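Long-range contacts in alpha,alpha-trehalose-phosphate synthase (UDP-forming) (Burkholderia xenovorans, PDB 5V0T), which belongs to glycosyltransferase family 20, enzymes of the GT-B fold, and binds uridine-5'-diphosphate and 6-O-phosphono-alpha-D-glucopyranose: residues Tyr82-Arg87 / Tyr115-Ala120; Phe89-Leu94 / His139-Ile144; Ser268-Met273 / Thr365-Tyr370; Ile272-Arg277 / Phe307-Pro312. All blocks are in the same frame, centred on the assembly; numbering follows the deposited sequence. Where two conformers were deposited one is given.

The contacts form two pairs, one to each side of the ligands. Contacts 1 and 2 share helix 79-98, with centres 9 Å apart, and touch directly: Tyr115 OH lies 2.7 Å from Tyr141 O, and Tyr85 O lies 2.7 Å from Ser90 OG. Contacts 3 and 4 share strand 270-275 and with it Ile272 and Met273; their centres are 11 Å apart. Contacts 1, 2 and 4 all reach G6P, and contact 4 also grips UDP. The nearest atoms of contacts 2 and 4 are about 7 Å apart without touching, with G6P bridging the interval. Contact 3 lies farther along the same sheet from the ligands, its nearest atoms about 20 Å from those of contact 2.

Contact 1 of 4, residues Tyr82-Arg87 / Tyr115-Ala120; sequences YDQYYR and YWRVNA. With G6P (6-O-phosphono-alpha-D-glucopyranose), chain J.
The Tyr85 ring carries Val118 CG1 over the centre of one face, in a CH-pi contact 3.6 Å from the ring centroid and close to the ring normal. Val118 CG1 stands anti to its backbone N (chi1 169°), which aims this branch at the ring, while Asn119 ND2 comes up to the ring edge at CE1. The Tyr115 ring is met differently: Tyr85 O lies in its plane, 3.8 Å from CD1, and Asn119 ND2 stands over one face. That amide nitrogen donates to Tyr115 O at 3.1 Å, reaching it from the face opposite the helical Asn119 N, and also pairs with His142 O.

A polar link closes the outer side. Arg117 NH2 donates in its guanidinium plane to Gln84 OE1 (2.8 Å, 159°), but from above the amide plane of Gln84; the two flat groups stand steeply to each other, and NH1 adds a weak bond. Arg117 NH2 also forms a salt bridge with Asp81. On the side of helix 79-98 turned from this interface, Tyr86 OH makes a short 2.5 Å hydrogen bond to G6P O2P.

Tyr85 and Tyr115 bring their CA atoms within 3.9 Å, where helices 79-98 and 109-126 cross almost perpendicularly (-91°). Tyr85 OH continues to Asn17, and Tyr115 OH to the backbone O of Tyr141 in the loop between strand 135-139 and helix 146-152.

Contact 2 of 4, residues Phe89-Leu94 / His139-Ile144; sequences FSNATL and HDYHLI. With G6P (6-O-phosphono-alpha-D-glucopyranose), chain J.
Buried packing of a helix on a ligand-binding loop joins Ser90, Asn91 and Leu94 of helix 79-98 to Tyr141 and His142, just beyond strand 135-139. Leu94 supplies the apolar part: CB lies beside Tyr141 CD2 at 4.0 Å, and CD1 is 4.2 Å from Ile144 CD1. Leu94 CD1 also packs against the carbonyl Tyr141 O, at 3.3 Å. Ser90 CB packs at 3.7 Å on His142 CD2, while its OG is hydrogen-bonded to Tyr85 O, earlier in the same helix. His142 CE1 rests over one face of the Tyr141 ring, toward the rim. Asn91 OD1 lies at the edge of this ring, near its plane, 2.8 Å from Tyr141 OH.

A single water gathers the polar tips. It accepts from Asn91 ND2, donates to Tyr141 OH and to G6P O2P, and bonds His142 NE2 at 2.8 Å. Asp140 OD2 accepts from both G6P O2 and O3, each at 2.6 Å. A loop that leaves the C-terminal end of a parallel strand to bind ligand is characteristic of Rossmann-like domains, here forming part of the G6P pocket.

Contact 3 of 4, residues Ser268-Met273 / Thr365-Tyr370; sequences SRKLIM and TAHVGY. With EDO (1,2-ethanediol), chain K.
His367 puts a side chain where a neighbouring strand would offer a backbone carbonyl: its ND1 accepts a hydrogen bond from Leu271 N at 3.1 Å. The bond is straight (165°), although the donor is tilted 31° from the imidazole plane. An accepting ND1 is consistent with a neutral ring whose proton lies on NE2. Lys270 covers one face of that ring, its CG 3.8 Å from the centroid and almost exactly on the normal, before its extended chain carries NZ to Leu431 O.

Beyond His367 the regular parallel ladder takes over. Val368 N donates to Leu271 O, Met273 N to Val368 O at 2.9 Å, and Tyr370 N to Met273 O at 2.9 Å. Strands 270-275 and 368-371 are the middle pair of a six-stranded parallel sheet with the 3-2-1-4-5-6 order of a Rossmann-like domain.

On one face Ile272 and Val368 lie side by side, pointing the same way, with Ile272 CG1 4.0 Å from Val368 CB. Ile272 CG2 reaches on to Tyr370 CD2 at 3.6 Å; the phenol of Tyr370 is tied at its tip to Arg287 O. On the opposite face Met273 CB abuts Ala366 CB at 3.6 Å, and its extended chain leads away under helix 356-363.

Contact 4 of 4, residues Ile272-Arg277 / Phe307-Pro312; sequences IMSVDR and FLQIAP. With UDP (uridine-5'-diphosphate), chain I; G6P (6-O-phosphono-alpha-D-glucopyranose), chain J.
Ile272 and Phe307 are one pair in a ladder of parallel bridges between strands 270-275 and 305-310, which helix 284-297 joins into a beta-alpha-beta unit of a Rossmann-like sheet. Leu308 N, Ser274 N, Ile310 N and Asp276 N each donate across it, Ser274 N to Leu308 O at 2.8 Å.

The tight side is the face holding Ser274, Phe307 and Gln309, beneath helix 284-297. Ser274 OG meets the edge of the Phe307 ring, 3.3 Å from CE1, while its polar partner is Tyr370 O. Gln309, bent at chi2 (74°), turns its amide along the sheet, and NE2 donates to Asp276 OD1 (3.0 Å, 172°), meeting the anti side of the carboxylate. The same NE2 bonds Ile310 O from above the carbonyl plane, so that oxygen receives two donors. Asp276 OD1 is also in a salt bridge with Arg287, which would help hold a negative charge there.

Across the two strands the other face touches more loosely, Met273 SD being 4.2 Å from Leu308 CD2 and Val275 CG2 4.3 Å from Ile310 CB, and helix 356-363 covers it. Past Asp276 the ladder's N-H...O bonds end, though the chains stay side by side, and the two loops line the ligand cleft. Val275 CG1 lies 3.4 Å from UDP C5, and Pro312 CG also nears the base. Arg277 bends at chi3 and grips the terminal phosphate twice: NE donates to UDP O3B at 2.7 Å, and NH2 to UDP O2B at 2.9 Å (170°).

Contact 1 of 4, residues Tyr82-Arg87 / Tyr115-Ala120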
# COMPACT_ATOMS: atom_id res chain seq x y z
N TYR A 82 -0.11 -8.42 -20.43
CA TYR A 82 -0.53 -8.65 -19.05
C TYR A 82 0.32 -9.74 -18.39
O TYR A 82 0.76 -9.59 -17.25
CB TYR A 82 -2.02 -9.01 -19.05
CG TYR A 82 -2.59 -9.47 -17.72
CD1 TYR A 82 -2.91 -8.56 -16.71
CD2 TYR A 82 -2.85 -10.81 -17.49
CE1 TYR A 82 -3.46 -8.98 -15.50
CE2 TYR A 82 -3.38 -11.25 -16.28
CZ TYR A 82 -3.69 -10.33 -15.29
OH TYR A 82 -4.22 -10.79 -14.10
N ASP A 83 0.59 -10.83 -19.12
CA ASP A 83 1.35 -11.94 -18.54
C ASP A 83 2.80 -11.55 -18.29
O ASP A 83 3.37 -11.92 -17.25
CB ASP A 83 1.27 -13.16 -19.44
CG ASP A 83 -0.06 -13.89 -19.34
OD1 ASP A 83 -0.73 -13.78 -18.29
OD2 ASP A 83 -0.44 -14.58 -20.31
N GLN A 84 3.42 -10.80 -19.20
CA GLN A 84 4.86 -10.55 -19.07
C GLN A 84 5.14 -9.37 -18.16
O GLN A 84 6.04 -9.43 -17.31
CB GLN A 84 5.49 -10.30 -20.45
CG GLN A 84 5.48 -11.50 -21.36
CD GLN A 84 5.93 -11.18 -22.79
OE1 GLN A 84 6.39 -10.08 -23.10
NE2 GLN A 84 5.79 -12.16 -23.67
N TYR A 85 4.38 -8.29 -18.32
CA TYR A 85 4.66 -7.04 -17.64
C TYR A 85 4.07 -7.02 -16.23
O TYR A 85 4.73 -6.60 -15.27
CB TYR A 85 4.11 -5.89 -18.49
CG TYR A 85 3.57 -4.67 -17.78
CD1 TYR A 85 4.42 -3.62 -17.42
CD2 TYR A 85 2.20 -4.52 -17.53
CE1 TYR A 85 3.93 -2.48 -16.80
CE2 TYR A 85 1.70 -3.37 -16.91
CZ TYR A 85 2.58 -2.36 -16.56
OH TYR A 85 2.14 -1.22 -15.95
N TYR A 86 2.83 -7.47 -16.08
CA TYR A 86 2.13 -7.34 -14.81
C TYR A 86 2.23 -8.61 -13.96
O TYR A 86 2.80 -8.57 -12.87
CB TYR A 86 0.67 -6.95 -15.07
CG TYR A 86 -0.24 -6.94 -13.85
CD1 TYR A 86 -0.31 -5.82 -13.02
CD2 TYR A 86 -1.03 -8.03 -13.55
CE1 TYR A 86 -1.15 -5.81 -11.90
CE2 TYR A 86 -1.88 -8.03 -12.44
CZ TYR A 86 -1.94 -6.91 -11.63
OH TYR A 86 -2.78 -6.93 -10.53
N ARG A 87 1.69 -9.73 -14.45
CA ARG A 87 1.83 -10.98 -13.71
C ARG A 87 3.29 -11.42 -13.64
O ARG A 87 3.69 -12.07 -12.66
CB ARG A 87 1.00 -12.10 -14.36
CG ARG A 87 -0.49 -12.00 -14.13
CD ARG A 87 -1.22 -13.19 -14.76
NE ARG A 87 -0.91 -14.45 -14.10
CZ ARG A 87 -0.25 -15.45 -14.68
NH1 ARG A 87 0.15 -15.33 -15.93
NH2 ARG A 87 -0.01 -16.57 -14.00
N TYR A 115 8.09 -6.44 -19.91
CA TYR A 115 7.96 -5.34 -18.96
C TYR A 115 8.51 -4.04 -19.55
O TYR A 115 7.86 -2.99 -19.50
CB TYR A 115 8.69 -5.71 -17.68
CG TYR A 115 8.85 -4.63 -16.62
CD1 TYR A 115 7.86 -4.41 -15.68
CD2 TYR A 115 10.03 -3.89 -16.53
CE1 TYR A 115 8.01 -3.46 -14.66
CE2 TYR A 115 10.19 -2.93 -15.52
CZ TYR A 115 9.18 -2.72 -14.60
OH TYR A 115 9.33 -1.79 -13.59
N TRP A 116 9.73 -4.11 -20.09
CA TRP A 116 10.33 -2.94 -20.72
C TRP A 116 9.54 -2.49 -21.94
O TRP A 116 9.34 -1.29 -22.16
CB TRP A 116 11.78 -3.25 -21.14
CG TRP A 116 12.71 -2.12 -20.89
CD1 TRP A 116 13.15 -1.19 -21.79
CD2 TRP A 116 13.28 -1.77 -19.63
NE1 TRP A 116 13.99 -0.29 -21.16
CE2 TRP A 116 14.08 -0.62 -19.84
CE3 TRP A 116 13.21 -2.33 -18.35
CZ2 TRP A 116 14.80 -0.03 -18.81
CZ3 TRP A 116 13.93 -1.74 -17.33
CH2 TRP A 116 14.72 -0.60 -17.57
N ARG A 117 9.09 -3.45 -22.75
CA ARG A 117 8.33 -3.13 -23.96
C ARG A 117 6.98 -2.49 -23.63
O ARG A 117 6.57 -1.54 -24.29
CB ARG A 117 8.14 -4.40 -24.80
CG ARG A 117 7.35 -4.20 -26.09
CD ARG A 117 7.01 -5.53 -26.79
NE ARG A 117 6.01 -6.28 -26.03
CZ ARG A 117 6.27 -7.40 -25.38
NH1 ARG A 117 7.48 -7.94 -25.42
NH2 ARG A 117 5.30 -8.01 -24.69
N VAL A 118 6.28 -3.01 -22.61
CA VAL A 118 4.97 -2.45 -22.27
C VAL A 118 5.11 -1.03 -21.73
O VAL A 118 4.30 -0.16 -22.05
CB VAL A 118 4.25 -3.39 -21.27
CG1 VAL A 118 3.01 -2.72 -20.67
CG2 VAL A 118 3.90 -4.68 -21.98
N ASN A 119 6.15 -0.77 -20.94
CA ASN A 119 6.41 0.61 -20.51
C ASN A 119 6.57 1.54 -21.70
O ASN A 119 6.03 2.65 -21.71
CB ASN A 119 7.67 0.66 -19.63
CG ASN A 119 7.34 0.61 -18.16
OD1 ASN A 119 7.24 1.65 -17.51
ND2 ASN A 119 7.16 -0.60 -17.62
N ALA A 120 7.30 1.11 -22.72
CA ALA A 120 7.48 1.97 -23.89
C ALA A 120 6.16 2.14 -24.65
O ALA A 120 5.86 3.24 -25.14
CB ALA A 120 8.57 1.39 -24.79
C1 G6P J . -0.39 -1.98 -3.71
C2 G6P J . 0.48 -1.44 -4.83
C3 G6P J . -0.37 -0.77 -5.90
C4 G6P J . -1.45 -1.75 -6.38
C5 G6P J . -2.25 -2.26 -5.18
C6 G6P J . -3.36 -3.20 -5.65
O1 G6P J . -1.04 -0.86 -3.12
O2 G6P J . 1.46 -0.53 -4.29
O3 G6P J . 0.49 -0.41 -6.99
O4 G6P J . -2.34 -1.09 -7.30
O5 G6P J . -1.38 -2.88 -4.23
O6 G6P J . -2.80 -4.28 -6.41
P G6P J . -3.31 -4.53 -7.92
O1P G6P J . -4.70 -5.10 -7.80
O2P G6P J . -2.28 -5.47 -8.50
O3P G6P J . -3.31 -3.17 -8.57

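Contact 2 of 4, residues Phe89-Leu94 / His139-Ile144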
# COMPACT_ATOMS: atom_id res chain seq x y z
N PHE A 89 7.05 -9.73 -14.62
CA PHE A 89 8.12 -9.01 -13.95
C PHE A 89 7.61 -8.20 -12.77
O PHE A 89 8.24 -8.21 -11.70
CB PHE A 89 8.88 -8.12 -14.92
CG PHE A 89 10.19 -7.64 -14.38
CD1 PHE A 89 11.27 -8.52 -14.26
CD2 PHE A 89 10.34 -6.32 -13.98
CE1 PHE A 89 12.48 -8.10 -13.74
CE2 PHE A 89 11.55 -5.88 -13.48
CZ PHE A 89 12.63 -6.77 -13.35
N SER A 90 6.49 -7.48 -12.92
CA SER A 90 6.03 -6.62 -11.82
C SER A 90 5.71 -7.44 -10.58
O SER A 90 6.24 -7.18 -9.49
CB SER A 90 4.82 -5.79 -12.25
OG SER A 90 5.18 -4.83 -13.24
N ASN A 91 4.86 -8.45 -10.71
CA ASN A 91 4.36 -9.11 -9.50
C ASN A 91 5.02 -10.44 -9.18
O ASN A 91 4.84 -10.95 -8.07
CB ASN A 91 2.85 -9.27 -9.61
CG ASN A 91 2.16 -7.93 -9.45
OD1 ASN A 91 2.71 -7.05 -8.80
ND2 ASN A 91 0.99 -7.76 -10.04
N ALA A 92 5.80 -11.03 -10.11
CA ALA A 92 6.54 -12.23 -9.77
C ALA A 92 8.01 -11.95 -9.48
O ALA A 92 8.68 -12.79 -8.87
CB ALA A 92 6.43 -13.29 -10.88
N THR A 93 8.51 -10.78 -9.88
CA THR A 93 9.88 -10.40 -9.57
C THR A 93 9.93 -9.23 -8.60
O THR A 93 10.46 -9.37 -7.49
CB THR A 93 10.65 -10.06 -10.85
OG1 THR A 93 10.69 -11.20 -11.71
CG2 THR A 93 12.08 -9.62 -10.51
N LEU A 94 9.39 -8.07 -8.99
CA LEU A 94 9.59 -6.85 -8.22
C LEU A 94 8.85 -6.90 -6.89
O LEU A 94 9.43 -6.58 -5.84
CB LEU A 94 9.13 -5.62 -9.02
CG LEU A 94 10.00 -5.27 -10.23
CD1 LEU A 94 9.50 -4.01 -10.98
CD2 LEU A 94 11.47 -5.15 -9.83
N HIS A 139 3.60 6.66 -10.80
CA HIS A 139 3.45 5.96 -9.52
C HIS A 139 3.73 4.46 -9.65
O HIS A 139 3.04 3.76 -10.40
CB HIS A 139 2.05 6.18 -8.94
CG HIS A 139 1.83 7.59 -8.47
ND1 HIS A 139 1.85 7.94 -7.14
CD2 HIS A 139 1.66 8.75 -9.16
CE1 HIS A 139 1.68 9.25 -7.02
NE2 HIS A 139 1.56 9.76 -8.24
N ASP A 140 4.74 4.00 -8.90
CA ASP A 140 4.93 2.63 -8.41
C ASP A 140 5.71 1.70 -9.34
O ASP A 140 6.07 2.07 -10.46
CB ASP A 140 3.60 1.96 -8.03
CG ASP A 140 3.67 1.27 -6.67
OD1 ASP A 140 4.75 1.39 -6.04
OD2 ASP A 140 2.69 0.64 -6.22
N TYR A 141 5.99 0.49 -8.84
CA TYR A 141 7.05 -0.34 -9.36
C TYR A 141 6.82 -0.85 -10.79
O TYR A 141 7.78 -1.21 -11.46
CB TYR A 141 7.25 -1.53 -8.43
CG TYR A 141 5.97 -2.31 -8.17
CD1 TYR A 141 5.03 -1.89 -7.23
CD2 TYR A 141 5.73 -3.49 -8.85
CE1 TYR A 141 3.87 -2.62 -7.00
CE2 TYR A 141 4.59 -4.23 -8.62
CZ TYR A 141 3.66 -3.79 -7.71
OH TYR A 141 2.54 -4.57 -7.49
N HIS A 142 5.56 -0.89 -11.26
CA HIS A 142 5.30 -1.32 -12.63
C HIS A 142 5.96 -0.41 -13.65
O HIS A 142 6.23 -0.83 -14.78
CB HIS A 142 3.79 -1.34 -12.92
CG HIS A 142 2.97 -1.91 -11.81
ND1 HIS A 142 2.67 -1.20 -10.67
CD2 HIS A 142 2.36 -3.11 -11.68
CE1 HIS A 142 1.93 -1.95 -9.87
NE2 HIS A 142 1.73 -3.11 -10.46
N LEU A 143 6.21 0.84 -13.27
CA LEU A 143 6.48 1.90 -14.24
C LEU A 143 7.86 2.53 -14.02
O LEU A 143 8.09 3.68 -14.42
CB LEU A 143 5.35 2.94 -14.19
CG LEU A 143 3.99 2.35 -14.57
CD1 LEU A 143 2.88 3.33 -14.28
CD2 LEU A 143 3.97 1.96 -16.05
N ILE A 144 8.78 1.79 -13.42
CA ILE A 144 10.16 2.25 -13.23
C ILE A 144 10.81 2.72 -14.55
O ILE A 144 11.49 3.75 -14.53
CB ILE A 144 11.00 1.17 -12.55
CG1 ILE A 144 10.59 1.05 -11.07
CG2 ILE A 144 12.53 1.45 -12.68
CD1 ILE A 144 11.13 -0.22 -10.36
C1 G6P J . -0.39 -1.98 -3.71
C2 G6P J . 0.48 -1.44 -4.83
C3 G6P J . -0.37 -0.77 -5.90
C4 G6P J . -1.45 -1.75 -6.38
C5 G6P J . -2.25 -2.26 -5.18
C6 G6P J . -3.36 -3.20 -5.65
O1 G6P J . -1.04 -0.86 -3.12
O2 G6P J . 1.46 -0.53 -4.29
O3 G6P J . 0.49 -0.41 -6.99
O4 G6P J . -2.34 -1.09 -7.30
O5 G6P J . -1.38 -2.88 -4.23
O6 G6P J . -2.80 -4.28 -6.41
P G6P J . -3.31 -4.53 -7.92
O1P G6P J . -4.70 -5.10 -7.80
O2P G6P J . -2.28 -5.47 -8.50
O3P G6P J . -3.31 -3.17 -8.57
O HOH W 1 0.33 -4.99 -8.99

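Contact 3 of 4, residues Ser268-Met273 / Thr365-Tyr370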
# COMPACT_ATOMS: atom_id res chain seq x y z
N SER A 268 -21.49 -8.25 22.87
CA SER A 268 -20.62 -7.71 23.91
C SER A 268 -19.20 -8.28 23.87
O SER A 268 -18.36 -7.81 24.65
CB SER A 268 -21.18 -7.88 25.34
OG SER A 268 -20.92 -9.18 25.83
N ARG A 269 -18.91 -9.26 23.02
CA ARG A 269 -17.52 -9.68 22.88
C ARG A 269 -16.72 -8.55 22.25
O ARG A 269 -17.23 -7.78 21.44
CB ARG A 269 -17.40 -10.94 22.02
CG ARG A 269 -18.08 -12.16 22.62
CD ARG A 269 -17.88 -13.39 21.75
NE ARG A 269 -18.65 -14.52 22.28
CZ ARG A 269 -19.67 -15.09 21.67
NH1 ARG A 269 -20.31 -16.10 22.25
NH2 ARG A 269 -20.06 -14.66 20.47
N LYS A 270 -15.45 -8.45 22.62
CA LYS A 270 -14.62 -7.42 22.01
C LYS A 270 -14.25 -7.85 20.59
O LYS A 270 -14.29 -9.03 20.24
CB LYS A 270 -13.37 -7.14 22.86
CG LYS A 270 -13.73 -6.52 24.24
CD LYS A 270 -12.48 -6.04 24.98
CE LYS A 270 -12.86 -5.34 26.29
NZ LYS A 270 -11.65 -4.96 27.06
N LEU A 271 -13.88 -6.87 19.78
CA LEU A 271 -13.60 -7.11 18.37
C LEU A 271 -12.17 -6.72 18.04
O LEU A 271 -11.78 -5.56 18.23
CB LEU A 271 -14.57 -6.34 17.48
CG LEU A 271 -14.34 -6.45 15.97
CD1 LEU A 271 -14.47 -7.91 15.51
CD2 LEU A 271 -15.34 -5.56 15.25
N ILE A 272 -11.40 -7.68 17.55
CA ILE A 272 -10.14 -7.41 16.86
C ILE A 272 -10.44 -7.42 15.36
O ILE A 272 -11.03 -8.36 14.84
CB ILE A 272 -9.08 -8.47 17.22
CG1 ILE A 272 -8.86 -8.52 18.74
CG2 ILE A 272 -7.78 -8.22 16.45
CD1 ILE A 272 -8.07 -9.76 19.20
N MET A 273 -10.01 -6.36 14.66
CA MET A 273 -10.33 -6.25 13.24
C MET A 273 -9.08 -6.05 12.40
O MET A 273 -8.19 -5.27 12.74
CB MET A 273 -11.31 -5.10 13.00
CG MET A 273 -11.72 -4.94 11.51
SD MET A 273 -13.10 -3.82 11.41
CE MET A 273 -13.30 -3.72 9.61
N THR A 365 -16.00 0.45 15.51
CA THR A 365 -16.50 -0.47 16.52
C THR A 365 -15.46 -1.46 17.03
O THR A 365 -15.76 -2.24 17.93
CB THR A 365 -17.69 -1.27 15.98
OG1 THR A 365 -17.20 -2.34 15.16
CG2 THR A 365 -18.60 -0.40 15.13
N ALA A 366 -14.25 -1.47 16.47
CA ALA A 366 -13.25 -2.48 16.78
C ALA A 366 -12.33 -2.00 17.90
O ALA A 366 -11.66 -0.97 17.78
CB ALA A 366 -12.42 -2.81 15.53
N HIS A 367 -12.30 -2.77 19.00
CA HIS A 367 -11.43 -2.44 20.13
C HIS A 367 -9.96 -2.47 19.76
O HIS A 367 -9.15 -1.76 20.37
CB HIS A 367 -11.69 -3.43 21.27
CG HIS A 367 -13.11 -3.43 21.73
ND1 HIS A 367 -14.11 -4.08 21.04
CD2 HIS A 367 -13.70 -2.80 22.77
CE1 HIS A 367 -15.26 -3.87 21.65
NE2 HIS A 367 -15.04 -3.10 22.70
N VAL A 368 -9.60 -3.27 18.76
CA VAL A 368 -8.22 -3.42 18.33
C VAL A 368 -8.16 -3.41 16.81
O VAL A 368 -8.88 -4.18 16.16
CB VAL A 368 -7.57 -4.71 18.87
CG1 VAL A 368 -6.11 -4.78 18.41
CG2 VAL A 368 -7.65 -4.75 20.41
N GLY A 369 -7.33 -2.54 16.27
CA GLY A 369 -6.96 -2.57 14.86
C GLY A 369 -5.64 -3.32 14.71
O GLY A 369 -4.62 -2.90 15.27
N TYR A 370 -5.67 -4.41 13.96
CA TYR A 370 -4.61 -5.42 13.98
C TYR A 370 -3.95 -5.40 12.59
O TYR A 370 -4.48 -6.00 11.64
CB TYR A 370 -5.23 -6.77 14.33
CG TYR A 370 -4.32 -7.91 14.73
CD1 TYR A 370 -3.00 -7.71 15.13
CD2 TYR A 370 -4.82 -9.22 14.72
CE1 TYR A 370 -2.20 -8.78 15.51
CE2 TYR A 370 -4.04 -10.28 15.09
CZ TYR A 370 -2.73 -10.07 15.47
OH TYR A 370 -1.97 -11.16 15.82
C1 EDO K . -18.88 -13.79 16.94
O1 EDO K . -18.46 -13.51 18.28
C2 EDO K . -18.45 -15.21 16.58
O2 EDO K . -19.33 -16.16 17.21

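Contact 4 of 4, residues Ile272-Arg277 / Phe307-Pro312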
# COMPACT_ATOMS: atom_id res chain seq x y z
N ILE A 272 -11.40 -7.68 17.55
CA ILE A 272 -10.14 -7.41 16.86
C ILE A 272 -10.44 -7.42 15.36
O ILE A 272 -11.03 -8.36 14.84
CB ILE A 272 -9.08 -8.47 17.22
CG1 ILE A 272 -8.86 -8.52 18.74
CG2 ILE A 272 -7.78 -8.22 16.45
CD1 ILE A 272 -8.07 -9.76 19.20
N MET A 273 -10.01 -6.36 14.66
CA MET A 273 -10.33 -6.25 13.24
C MET A 273 -9.08 -6.05 12.40
O MET A 273 -8.19 -5.27 12.74
CB MET A 273 -11.31 -5.10 13.00
CG MET A 273 -11.72 -4.94 11.51
SD MET A 273 -13.10 -3.82 11.41
CE MET A 273 -13.30 -3.72 9.61
N SER A 274 -9.03 -6.76 11.27
CA SER A 274 -7.99 -6.60 10.26
C SER A 274 -8.63 -6.50 8.89
O SER A 274 -9.67 -7.12 8.62
CB SER A 274 -7.01 -7.79 10.27
OG SER A 274 -6.24 -7.86 11.47
N VAL A 275 -7.98 -5.74 8.00
CA VAL A 275 -8.39 -5.59 6.60
C VAL A 275 -7.12 -5.59 5.76
O VAL A 275 -6.30 -4.68 5.90
CB VAL A 275 -9.16 -4.29 6.34
CG1 VAL A 275 -9.51 -4.22 4.86
CG2 VAL A 275 -10.42 -4.18 7.20
N ASP A 276 -6.96 -6.60 4.90
CA ASP A 276 -5.74 -6.79 4.12
C ASP A 276 -6.07 -7.50 2.82
O ASP A 276 -6.70 -8.56 2.88
CB ASP A 276 -4.70 -7.67 4.85
CG ASP A 276 -4.37 -7.19 6.24
OD1 ASP A 276 -5.21 -7.34 7.15
OD2 ASP A 276 -3.22 -6.71 6.44
N ARG A 277 -5.61 -7.00 1.68
CA ARG A 277 -5.50 -7.89 0.53
C ARG A 277 -4.80 -9.17 0.99
O ARG A 277 -3.90 -9.13 1.83
CB ARG A 277 -4.70 -7.24 -0.61
CG ARG A 277 -5.42 -6.09 -1.35
CD ARG A 277 -4.53 -5.55 -2.52
NE ARG A 277 -3.22 -5.17 -2.01
CZ ARG A 277 -2.12 -5.90 -2.12
NH1 ARG A 277 -2.13 -7.05 -2.79
NH2 ARG A 277 -1.00 -5.47 -1.57
N PHE A 307 -12.06 -12.25 16.18
CA PHE A 307 -11.08 -11.66 15.28
C PHE A 307 -11.72 -11.67 13.89
O PHE A 307 -11.93 -12.74 13.30
CB PHE A 307 -9.77 -12.44 15.35
CG PHE A 307 -8.73 -12.04 14.32
CD1 PHE A 307 -8.74 -10.80 13.70
CD2 PHE A 307 -7.72 -12.95 13.98
CE1 PHE A 307 -7.78 -10.46 12.74
CE2 PHE A 307 -6.75 -12.62 13.01
CZ PHE A 307 -6.78 -11.37 12.41
N LEU A 308 -12.09 -10.49 13.40
CA LEU A 308 -12.59 -10.31 12.05
C LEU A 308 -11.41 -10.02 11.12
O LEU A 308 -10.76 -8.98 11.25
CB LEU A 308 -13.62 -9.17 12.03
CG LEU A 308 -14.12 -8.76 10.64
CD1 LEU A 308 -14.87 -9.90 9.94
CD2 LEU A 308 -14.98 -7.49 10.73
N GLN A 309 -11.14 -10.93 10.18
CA GLN A 309 -10.14 -10.71 9.14
C GLN A 309 -10.87 -10.60 7.80
O GLN A 309 -11.36 -11.61 7.27
CB GLN A 309 -9.10 -11.82 9.08
CG GLN A 309 -8.15 -11.68 7.86
CD GLN A 309 -7.14 -10.56 8.04
OE1 GLN A 309 -6.34 -10.60 8.95
NE2 GLN A 309 -7.19 -9.53 7.16
N ILE A 310 -10.96 -9.40 7.28
CA ILE A 310 -11.43 -9.19 5.92
C ILE A 310 -10.21 -9.27 5.01
O ILE A 310 -9.24 -8.51 5.19
CB ILE A 310 -12.17 -7.86 5.78
CG1 ILE A 310 -13.45 -7.90 6.62
CG2 ILE A 310 -12.52 -7.58 4.31
CD1 ILE A 310 -14.30 -6.59 6.59
N ALA A 311 -10.21 -10.22 4.09
CA ALA A 311 -9.02 -10.53 3.29
C ALA A 311 -9.42 -10.70 1.83
O ALA A 311 -9.56 -11.82 1.33
CB ALA A 311 -8.32 -11.79 3.80
N PRO A 312 -9.61 -9.59 1.10
CA PRO A 312 -10.15 -9.70 -0.25
C PRO A 312 -9.17 -10.40 -1.18
O PRO A 312 -7.94 -10.33 -0.99
CB PRO A 312 -10.36 -8.24 -0.68
CG PRO A 312 -9.82 -7.40 0.38
CD PRO A 312 -9.67 -8.21 1.61
N1 UDP I . -9.74 -1.41 0.96
C2 UDP I . -11.02 -1.30 0.44
N3 UDP I . -11.77 -2.44 0.47
C4 UDP I . -11.38 -3.66 0.98
C5 UDP I . -10.04 -3.70 1.50
C6 UDP I . -9.29 -2.59 1.49
O2 UDP I . -11.46 -0.26 -0.04
O4 UDP I . -12.18 -4.61 0.94
C1' UDP I . -8.90 -0.21 0.95
C2' UDP I . -8.48 0.26 2.34
O2' UDP I . -9.50 1.07 2.90
C3' UDP I . -7.21 1.03 2.02
C4' UDP I . -6.61 0.23 0.86
O4' UDP I . -7.70 -0.51 0.27
O3' UDP I . -7.46 2.37 1.59
C5' UDP I . -5.50 -0.72 1.23
O5' UDP I . -4.28 0.04 1.29
PA UDP I . -3.07 -0.41 2.19
O1A UDP I . -3.53 -0.79 3.58
O2A UDP I . -2.05 0.67 2.12
O3A UDP I . -2.52 -1.74 1.53
PB UDP I . -2.32 -2.25 0.04
O1B UDP I . -1.99 -0.97 -0.74
O2B UDP I . -1.05 -3.12 0.15
O3B UDP I . -3.51 -2.97 -0.46
C1 G6P J . -0.39 -1.98 -3.71
C2 G6P J . 0.48 -1.44 -4.83
C3 G6P J . -0.37 -0.77 -5.90
C4 G6P J . -1.45 -1.75 -6.38
C5 G6P J . -2.25 -2.26 -5.18
C6 G6P J . -3.36 -3.20 -5.65
O1 G6P J . -1.04 -0.86 -3.12
O2 G6P J . 1.46 -0.53 -4.29
O3 G6P J . 0.49 -0.41 -6.99
O4 G6P J . -2.34 -1.09 -7.30
O5 G6P J . -1.38 -2.88 -4.23
O6 G6P J . -2.80 -4.28 -6.41
P G6P J . -3.31 -4.53 -7.92
O1P G6P J . -4.70 -5.10 -7.80
O2P G6P J . -2.28 -5.47 -8.50
O3P G6P J . -3.31 -3.17 -8.57